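Local coordinates for putative agmatinase (Clostridium difficile, PDB 3LHL), which probably hydrolyses agmatine to putrescine and urea at a manganese centre, as a member of the agmatinase branch of the arginase family, at residues A[126-129]-A[133-136]; A[143-148]-A[172-177]. One frame throughout, in Å; residues are numbered along the deposited sequence.

Contact 1 of 2, residues A[126-129]-A[133-136]; sequences LREE and SKNS
The carboxylate of Glu129 meets the aliphatic part of Lys134 with one oxygen: OE2 lies 3.5 Å from Lys134 CG and 4.0 Å from Lys134 CE, while OE1 is on the far side of the group. The carboxylate of Glu128 comes less close, its OE2 being 4.3 Å from Lys134 CG; its oxygens are engaged by helix 140-148, OE2 in a salt bridge with Arg143 and OE1 in one with Lys142. Glu129 and Lys134 each have CG beside the backbone N and anti to the carbonyl carbon (chi1 -64° and -71°); each chain runs out extended from there, and the two pass at a slant, Glu129 CG 3.9 Å from Lys134 CG. The amine runs on past the acids; Lys134 NZ stops 5.3 Å from Glu129 OE2 and 5.4 Å from Glu128 OE2, too far for a salt bridge, though the opposite charges probably attract weakly.

Glu129 CA approaches Ser133 O in a bent CA-H...O contact (3.3 Å, 130° at the hydrogen), and Glu128 O rests 3.6 Å from Lys134 CA. Ser133 takes part through its carbonyl, its CB pointing away from 126-129. These approaches join two arms of the loop between strand 115-120 and helix 140-148, downstream in sequence of Asp125, a manganese ligand. Lys134 O is bonded to Thr139 OG1 and Arg143 NE, so Arg143 ties both arms to the helix.

The chemistry is that of a surface loop: methylene packing, a weak CA-H...O contact and opposite charges at a distance. The firmer polar bonds of Glu128 and of Lys134 O lead to the following helix and to Thr139 just before it, and since the four touching residues also meet a crystal neighbour, the side-chain placement may partly reflect the lattice.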
loop_
_atom_site.group_PDB
_atom_site.type_symbol
_atom_site.label_atom_id
_atom_site.label_comp_id
_atom_site.label_asym_id
_atom_site.label_seq_id
_atom_site.Cartn_x
_atom_site.Cartn_y
_atom_site.Cartn_z
ATOM N N LEU A 126 11.506 -6.721 -6.470
ATOM C CA LEU A 126 12.593 -7.415 -5.802
ATOM C C LEU A 126 13.994 -7.119 -6.337
ATOM O O LEU A 126 14.983 -7.542 -5.743
ATOM C CB LEU A 126 12.334 -8.922 -5.832
ATOM C CG LEU A 126 11.266 -9.446 -4.866
ATOM C CD1 LEU A 126 11.102 -10.945 -5.029
ATOM C CD2 LEU A 126 11.673 -9.118 -3.431
ATOM N N ARG A 127 14.106 -6.391 -7.441
ATOM C CA ARG A 127 15.442 -6.123 -7.956
ATOM C C ARG A 127 16.253 -5.277 -6.976
ATOM O O ARG A 127 15.707 -4.444 -6.249
ATOM C CB ARG A 127 15.377 -5.459 -9.334
ATOM C CG ARG A 127 14.861 -4.040 -9.375
ATOM C CD ARG A 127 14.635 -3.652 -10.833
ATOM N NE ARG A 127 13.603 -4.499 -11.428
ATOM C CZ ARG A 127 13.400 -4.647 -12.733
ATOM N NH1 ARG A 127 14.165 -4.007 -13.609
ATOM N NH2 ARG A 127 12.423 -5.435 -13.161
ATOM N N GLU A 128 17.561 -5.524 -6.956
ATOM C CA GLU A 128 18.489 -4.834 -6.066
ATOM C C GLU A 128 18.604 -3.343 -6.383
ATOM O O GLU A 128 18.691 -2.515 -5.479
ATOM C CB GLU A 128 19.860 -5.509 -6.153
ATOM C CG GLU A 128 20.938 -4.943 -5.225
ATOM C CD GLU A 128 20.555 -4.982 -3.752
ATOM O OE1 GLU A 128 19.830 -5.911 -3.332
ATOM O OE2 GLU A 128 20.997 -4.088 -3.005
ATOM N N GLU A 129 18.602 -3.003 -7.669
ATOM C CA GLU A 129 18.697 -1.609 -8.082
ATOM C C GLU A 129 17.835 -1.336 -9.299
ATOM O O GLU A 129 17.423 -2.252 -10.007
ATOM C CB GLU A 129 20.136 -1.225 -8.448
ATOM C CG GLU A 129 21.155 -1.269 -7.333
ATOM C CD GLU A 129 22.457 -0.592 -7.742
ATOM O OE1 GLU A 129 22.819 -0.668 -8.939
ATOM O OE2 GLU A 129 23.118 0.013 -6.872
ATOM N N SER A 133 20.005 3.073 -8.681
ATOM C CA SER A 133 19.726 3.415 -7.286
ATOM C C SER A 133 19.184 2.217 -6.509
ATOM O O SER A 133 18.326 1.480 -7.002
ATOM C CB SER A 133 18.713 4.563 -7.205
ATOM O OG SER A 133 19.177 5.716 -7.889
ATOM N N LYS A 134 19.693 2.028 -5.295
ATOM C CA LYS A 134 19.249 0.935 -4.445
ATOM C C LYS A 134 17.872 1.271 -3.894
ATOM O O LYS A 134 17.084 0.384 -3.580
ATOM C CB LYS A 134 20.222 0.723 -3.283
ATOM C CG LYS A 134 21.562 0.138 -3.698
ATOM C CD LYS A 134 22.494 -0.027 -2.507
ATOM C CE LYS A 134 23.891 -0.437 -2.962
ATOM N NZ LYS A 134 24.882 -0.461 -1.844
ATOM N N ASN A 135 17.592 2.564 -3.776
ATOM C CA ASN A 135 16.312 3.017 -3.258
ATOM C C ASN A 135 15.465 3.543 -4.399
ATOM O O ASN A 135 15.654 4.664 -4.873
ATOM C CB ASN A 135 16.524 4.098 -2.196
ATOM C CG ASN A 135 17.265 3.570 -0.982
ATOM O OD1 ASN A 135 16.866 2.566 -0.393
ATOM N ND2 ASN A 135 18.348 4.239 -0.603
ATOM N N SER A 136 14.532 2.706 -4.835
ATOM C CA SER A 136 13.635 3.018 -5.936
ATOM C C SER A 136 12.290 2.358 -5.670
ATOM O O SER A 136 12.178 1.489 -4.800
ATOM C CB SER A 136 14.227 2.472 -7.238
ATOM O OG SER A 136 13.264 2.421 -8.274
#

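Contact 2 of 2, residues A[143-148]-A[172-177]; sequences RIWDIV and EKHTYM
Trp145 and His174 form an edge-to-face aromatic pair, the six-membered ring of the indole turning its edge to the imidazole face with centroids 4.7 Å apart and planes at 67°. Trp145 CZ2 comes within 3.2 Å of His174 ND1, and Trp145 CH2 lies 4.0 Å above the His174 plane, toward the rim. The tryptophan gets there with CG anti to its N, which carries the indole off the helix toward 172-177. Over the centre of the opposite imidazole face sits Glu172 O, 3.8 Å above the plane.

Polar bonds fix the imidazole's rotation. His174 NE2 donates, in its ring plane, to Glu172 OE1 (3.1 Å, 140°), meeting the carboxylate from above its plane, 44° out of it, while His174 ND1 and Trp145 NE1 share Asp150 OD1. With a carboxylate at each nitrogen, the imidazole may well be cationic. Thr175 OG1 is bonded to Gln155.

Between the two segments apolar packing is slight, Thr175 CG2 standing 4.3 Å from Trp145 CD1.

Helix 140-148 is thereby joined to the lead-in of strand 176-179, the edge strand of the parallel sheet. Phe168 of helix 163-170 meets both rings, and Ile153 of the adjacent strand 153-158 packs on Trp145.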
loop_
_atom_site.group_PDB
_atom_site.type_symbol
_atom_site.label_atom_id
_atom_site.label_comp_id
_atom_site.label_asym_id
_atom_site.label_seq_id
_atom_site.Cartn_x
_atom_site.Cartn_y
_atom_site.Cartn_z
ATOM N N ARG A 143 14.399 -4.094 -0.384
ATOM C CA ARG A 143 14.872 -3.314 0.755
ATOM C C ARG A 143 14.228 -3.832 2.033
ATOM O O ARG A 143 14.893 -3.983 3.056
ATOM C CB ARG A 143 14.525 -1.834 0.587
ATOM C CG ARG A 143 15.351 -1.141 -0.468
ATOM C CD ARG A 143 16.835 -1.333 -0.187
ATOM N NE ARG A 143 17.542 -1.529 -1.441
ATOM C CZ ARG A 143 18.237 -2.615 -1.752
ATOM N NH1 ARG A 143 18.339 -3.621 -0.894
ATOM N NH2 ARG A 143 18.808 -2.700 -2.942
ATOM N N ILE A 144 12.929 -4.106 1.963
ATOM C CA ILE A 144 12.205 -4.610 3.116
ATOM C C ILE A 144 12.659 -6.016 3.489
ATOM O O ILE A 144 12.739 -6.351 4.665
ATOM C CB ILE A 144 10.684 -4.593 2.865
ATOM C CG1 ILE A 144 10.205 -3.134 2.804
ATOM C CG2 ILE A 144 9.962 -5.395 3.949
ATOM C CD1 ILE A 144 8.727 -2.956 2.505
ATOM N N TRP A 145 12.968 -6.836 2.492
ATOM C CA TRP A 145 13.432 -8.186 2.771
ATOM C C TRP A 145 14.766 -8.127 3.523
ATOM O O TRP A 145 15.048 -8.978 4.367
ATOM C CB TRP A 145 13.614 -8.979 1.478
ATOM C CG TRP A 145 14.166 -10.348 1.722
ATOM C CD1 TRP A 145 13.479 -11.447 2.158
ATOM C CD2 TRP A 145 15.538 -10.750 1.604
ATOM N NE1 TRP A 145 14.341 -12.511 2.322
ATOM C CE2 TRP A 145 15.609 -12.111 1.988
ATOM C CE3 TRP A 145 16.713 -10.092 1.213
ATOM C CZ2 TRP A 145 16.815 -12.826 1.993
ATOM C CZ3 TRP A 145 17.912 -10.802 1.217
ATOM C CH2 TRP A 145 17.953 -12.158 1.606
ATOM N N ASP A 146 15.586 -7.125 3.211
ATOM C CA ASP A 146 16.865 -6.971 3.893
ATOM C C ASP A 146 16.623 -6.724 5.379
ATOM O O ASP A 146 17.507 -6.948 6.204
ATOM C CB ASP A 146 17.670 -5.795 3.324
ATOM C CG ASP A 146 18.315 -6.115 1.995
ATOM O OD1 ASP A 146 18.617 -7.298 1.745
ATOM O OD2 ASP A 146 18.538 -5.177 1.203
ATOM N N ILE A 147 15.426 -6.263 5.716
ATOM C CA ILE A 147 15.099 -5.988 7.108
ATOM C C ILE A 147 14.455 -7.163 7.846
ATOM O O ILE A 147 14.820 -7.450 8.984
ATOM C CB ILE A 147 14.161 -4.764 7.229
ATOM C CG1 ILE A 147 14.847 -3.523 6.656
ATOM C CG2 ILE A 147 13.789 -4.531 8.683
ATOM C CD1 ILE A 147 13.961 -2.291 6.634
ATOM N N VAL A 148 13.512 -7.848 7.202
ATOM C CA VAL A 148 12.809 -8.959 7.845
ATOM C C VAL A 148 13.281 -10.359 7.486
ATOM O O VAL A 148 13.075 -11.298 8.257
ATOM C CB VAL A 148 11.290 -8.890 7.560
ATOM C CG1 VAL A 148 10.724 -7.565 8.069
ATOM C CG2 VAL A 148 11.028 -9.053 6.063
ATOM N N GLU A 172 14.436 -19.625 -4.604
ATOM C CA GLU A 172 15.188 -19.356 -3.385
ATOM C C GLU A 172 14.272 -19.177 -2.172
ATOM O O GLU A 172 14.743 -19.096 -1.041
ATOM C CB GLU A 172 16.066 -18.121 -3.579
ATOM C CG GLU A 172 17.088 -18.279 -4.695
ATOM C CD GLU A 172 18.018 -17.083 -4.814
ATOM O OE1 GLU A 172 18.675 -16.736 -3.807
ATOM O OE2 GLU A 172 18.095 -16.493 -5.916
ATOM N N LYS A 173 12.968 -19.100 -2.420
ATOM C CA LYS A 173 11.971 -18.972 -1.358
ATOM C C LYS A 173 12.215 -17.864 -0.330
ATOM O O LYS A 173 11.950 -18.045 0.855
ATOM C CB LYS A 173 11.841 -20.309 -0.617
ATOM C CG LYS A 173 11.695 -21.513 -1.529
ATOM C CD LYS A 173 11.409 -22.780 -0.739
ATOM C CE LYS A 173 11.253 -23.990 -1.658
ATOM N NZ LYS A 173 10.867 -25.219 -0.900
ATOM N N HIS A 174 12.704 -16.714 -0.773
ATOM C CA HIS A 174 12.953 -15.620 0.151
ATOM C C HIS A 174 11.657 -14.887 0.511
ATOM O O HIS A 174 11.605 -14.142 1.489
ATOM C CB HIS A 174 13.983 -14.661 -0.444
ATOM C CG HIS A 174 15.363 -15.241 -0.519
ATOM N ND1 HIS A 174 16.060 -15.650 0.599
ATOM C CD2 HIS A 174 16.170 -15.491 -1.576
ATOM C CE1 HIS A 174 17.236 -16.125 0.233
ATOM N NE2 HIS A 174 17.328 -16.039 -1.082
ATOM N N THR A 175 10.611 -15.113 -0.280
ATOM C CA THR A 175 9.308 -14.504 -0.025
ATOM C C THR A 175 8.253 -15.454 -0.555
ATOM O O THR A 175 8.556 -16.347 -1.343
ATOM C CB THR A 175 9.102 -13.162 -0.781
ATOM O OG1 THR A 175 8.824 -13.434 -2.160
ATOM C CG2 THR A 175 10.344 -12.277 -0.688
ATOM N N TYR A 176 7.017 -15.275 -0.109
ATOM C CA TYR A 176 5.928 -16.089 -0.617
ATOM C C TYR A 176 5.342 -15.241 -1.736
ATOM O O TYR A 176 5.106 -14.046 -1.553
ATOM C CB TYR A 176 4.849 -16.324 0.436
ATOM C CG TYR A 176 3.589 -16.869 -0.186
ATOM C CD1 TYR A 176 3.470 -18.225 -0.490
ATOM C CD2 TYR A 176 2.544 -16.015 -0.550
ATOM C CE1 TYR A 176 2.345 -18.720 -1.144
ATOM C CE2 TYR A 176 1.415 -16.498 -1.203
ATOM C CZ TYR A 176 1.323 -17.853 -1.497
ATOM O OH TYR A 176 0.210 -18.340 -2.139
HETATM N N MSE A 177 5.096 -15.848 -2.889
HETATM C CA MSE A 177 4.557 -15.091 -4.002
HETATM C C MSE A 177 3.508 -15.826 -4.812
HETATM O O MSE A 177 3.744 -16.939 -5.271
HETATM C CB MSE A 177 5.692 -14.669 -4.937
HETATM C CG MSE A 177 5.232 -13.897 -6.161
HETATM SE SE MSE A 177 6.686 -13.470 -7.366
HETATM C CE MSE A 177 7.533 -12.064 -6.330
#

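Contact 1 lies at the surface, within the single loop that leads from strand 115-120 into helix 140-148; contact 2 is partly buried and reaches from that helix across to the edge of the parallel sheet. They follow one another along the chain, with centres 14 Å apart. Arg143, the first residue of 143-148, joins them, its guanidinium turned to the loop of contact 1 and also bridged to Asp146. A second, apolar link brings Leu126 CD1 to 4.0 Å from Met177 CE. Their chemistry follows their settings, loose charge and backbone approaches in the loop against ring packing and shared carboxylate bonds beside the sheet.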